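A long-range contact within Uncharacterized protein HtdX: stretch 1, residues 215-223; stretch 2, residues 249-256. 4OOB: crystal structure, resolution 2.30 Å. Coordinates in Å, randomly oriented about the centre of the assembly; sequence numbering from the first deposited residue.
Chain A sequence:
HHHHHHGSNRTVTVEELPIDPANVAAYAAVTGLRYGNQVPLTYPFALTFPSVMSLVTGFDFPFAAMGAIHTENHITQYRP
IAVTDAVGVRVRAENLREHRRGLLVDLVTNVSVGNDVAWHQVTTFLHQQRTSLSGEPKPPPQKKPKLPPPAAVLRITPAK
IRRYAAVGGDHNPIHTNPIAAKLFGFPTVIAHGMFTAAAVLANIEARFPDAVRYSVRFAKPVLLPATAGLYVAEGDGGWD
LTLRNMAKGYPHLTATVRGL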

# COMPACT_ATOMS: atom_id res chain seq x y z
N SER A 215 -0.98 5.02 8.98
CA SER A 215 0.46 4.73 8.90
C SER A 215 0.74 3.26 8.99
O SER A 215 0.36 2.61 9.95
CB SER A 215 1.20 5.38 10.06
OG SER A 215 1.12 6.79 9.91
N VAL A 216 1.41 2.76 7.97
CA VAL A 216 1.70 1.38 7.84
C VAL A 216 3.20 1.20 7.72
O VAL A 216 3.88 1.86 6.94
CB VAL A 216 1.02 0.78 6.57
CG1 VAL A 216 1.41 -0.68 6.40
CG2 VAL A 216 -0.49 0.89 6.68
N ARG A 217 3.68 0.25 8.47
CA ARG A 217 5.06 -0.22 8.38
C ARG A 217 5.03 -1.67 7.86
O ARG A 217 4.40 -2.53 8.50
CB ARG A 217 5.65 -0.15 9.80
CG ARG A 217 7.08 0.32 9.91
CD ARG A 217 8.06 -0.64 9.22
NE ARG A 217 9.16 0.11 8.60
CZ ARG A 217 10.02 -0.36 7.70
NH1 ARG A 217 9.96 -1.62 7.28
NH2 ARG A 217 10.94 0.46 7.21
N PHE A 218 5.71 -1.97 6.76
CA PHE A 218 5.76 -3.38 6.24
C PHE A 218 7.04 -4.14 6.65
O PHE A 218 8.12 -3.60 6.64
CB PHE A 218 5.66 -3.42 4.72
CG PHE A 218 4.38 -2.86 4.17
CD1 PHE A 218 3.21 -3.60 4.23
CD2 PHE A 218 4.35 -1.64 3.57
CE1 PHE A 218 2.04 -3.15 3.71
CE2 PHE A 218 3.18 -1.13 3.04
CZ PHE A 218 2.02 -1.89 3.09
N ALA A 219 6.90 -5.41 7.02
CA ALA A 219 8.05 -6.18 7.51
C ALA A 219 8.17 -7.47 6.72
O ALA A 219 8.62 -7.42 5.61
CB ALA A 219 7.96 -6.40 9.02
N LYS A 220 7.73 -8.59 7.25
CA LYS A 220 7.93 -9.89 6.53
C LYS A 220 7.01 -9.93 5.32
O LYS A 220 5.82 -9.62 5.47
CB LYS A 220 7.57 -11.11 7.40
CG LYS A 220 8.39 -11.22 8.69
CD LYS A 220 9.76 -11.86 8.49
CE LYS A 220 9.79 -13.30 9.00
NZ LYS A 220 11.05 -14.00 8.60
N PRO A 221 7.55 -10.29 4.15
CA PRO A 221 6.79 -10.41 2.93
C PRO A 221 5.69 -11.44 3.07
O PRO A 221 5.80 -12.35 3.86
CB PRO A 221 7.84 -10.82 1.90
CG PRO A 221 8.93 -11.49 2.69
CD PRO A 221 8.97 -10.65 3.94
N VAL A 222 4.58 -11.23 2.39
CA VAL A 222 3.45 -12.10 2.55
C VAL A 222 3.56 -13.10 1.44
O VAL A 222 3.19 -12.79 0.26
CB VAL A 222 2.18 -11.27 2.50
CG1 VAL A 222 0.93 -12.16 2.40
CG2 VAL A 222 2.13 -10.36 3.74
N LEU A 223 4.17 -14.26 1.77
CA LEU A 223 4.39 -15.33 0.79
C LEU A 223 3.11 -16.02 0.56
O LEU A 223 2.40 -16.26 1.49
CB LEU A 223 5.39 -16.36 1.26
CG LEU A 223 6.80 -15.86 1.56
CD1 LEU A 223 7.57 -17.10 2.09
CD2 LEU A 223 7.45 -15.24 0.34
N GLY A 249 5.06 -16.00 13.91
CA GLY A 249 4.30 -14.99 14.68
C GLY A 249 4.88 -13.58 14.54
O GLY A 249 4.51 -12.68 15.28
N TYR A 250 5.80 -13.38 13.59
CA TYR A 250 6.33 -12.05 13.25
C TYR A 250 5.46 -11.30 12.29
O TYR A 250 4.60 -11.89 11.60
CB TYR A 250 7.72 -12.14 12.62
CG TYR A 250 8.66 -12.67 13.62
CD1 TYR A 250 8.90 -11.95 14.79
CD2 TYR A 250 9.25 -13.91 13.44
CE1 TYR A 250 9.75 -12.45 15.76
CE2 TYR A 250 10.12 -14.42 14.39
CZ TYR A 250 10.37 -13.68 15.55
OH TYR A 250 11.24 -14.16 16.52
N PRO A 251 5.71 -10.00 12.23
CA PRO A 251 4.76 -9.11 11.63
C PRO A 251 4.97 -9.05 10.12
O PRO A 251 6.11 -8.94 9.65
CB PRO A 251 4.86 -7.73 12.29
N HIS A 252 3.87 -9.17 9.38
CA HIS A 252 3.80 -8.67 8.00
C HIS A 252 3.64 -7.15 7.90
O HIS A 252 4.22 -6.51 7.04
CB HIS A 252 2.62 -9.28 7.28
CG HIS A 252 2.76 -10.74 7.05
ND1 HIS A 252 3.88 -11.27 6.46
CD2 HIS A 252 1.94 -11.78 7.31
CE1 HIS A 252 3.75 -12.58 6.38
NE2 HIS A 252 2.58 -12.92 6.86
N LEU A 253 2.84 -6.59 8.80
CA LEU A 253 2.71 -5.14 8.95
C LEU A 253 2.24 -4.75 10.35
O LEU A 253 1.65 -5.56 11.06
CB LEU A 253 1.74 -4.58 7.91
CG LEU A 253 0.25 -4.83 8.10
CD1 LEU A 253 -0.43 -3.97 9.13
CD2 LEU A 253 -0.39 -4.52 6.74
N THR A 254 2.51 -3.51 10.74
CA THR A 254 1.96 -2.94 11.95
C THR A 254 1.49 -1.57 11.51
O THR A 254 2.10 -0.95 10.64
CB THR A 254 2.99 -2.82 13.09
OG1 THR A 254 3.98 -1.87 12.70
CG2 THR A 254 3.69 -4.12 13.31
N ALA A 255 0.43 -1.08 12.11
CA ALA A 255 -0.18 0.11 11.61
C ALA A 255 -1.05 0.83 12.60
O ALA A 255 -1.52 0.29 13.55
CB ALA A 255 -1.03 -0.24 10.37
N THR A 256 -1.33 2.09 12.30
CA THR A 256 -2.20 2.86 13.14
C THR A 256 -3.11 3.65 12.27
O THR A 256 -2.70 4.13 11.21
CB THR A 256 -1.45 3.87 14.02
OG1 THR A 256 -0.64 4.71 13.21
CG2 THR A 256 -0.57 3.14 15.04
O HOH W 1 4.75 -7.23 4.74

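What makes H252 the centre of this contact? It has 107 Å² covered by the other stretch, more than any other residue here, and it works through both backbone and ring. The chain turns a corner at H252, and with chi1 in the m well the end of the side chain comes back to stretch 1, where ND1 donates to K220 O at 2.7 Å. An imidazole suits this place: it offers a polar N-H at its edge and a flat face above which V222 packs, with V222 CG2 3.5 Å from the centroid of the H252 ring. The ring is buried, yet its ND1 proton is satisfied.

How does K220 cover 68 Å² while its end leads away? Its backbone does the polar work. K220 N donates to P251 O at 2.9 Å, and K220 O, besides accepting from the histidine, receives a water that also donates to H252 O, tying the two carbonyls together. The aliphatic part of the lysine lies against Y250, with K220 CG 4.1 Å from Y250 CB, and the charged end remains free to reach solvent.

What joins the strands beyond this corner? They run antiparallel. S215 and T256 exchange two hydrogen bonds, S215 N to T256 O at 3.0 Å and T256 N to S215 O at 2.9 Å; R217 and T254 form a similar pair, and just past the end of the first strand, A219 N donates to H252 O at 2.9 Å.

Why do the residue types alternate? S215, R217, T254 and T256 share the more exposed face, where polar groups can meet solvent or other partners. V216, F218, L253 and A255 share the buried one: V216 CG2 lies 3.9 Å from A255 CB, and F218 CD1 lies 4.1 Å from L253 CB, so apolar surface is shielded.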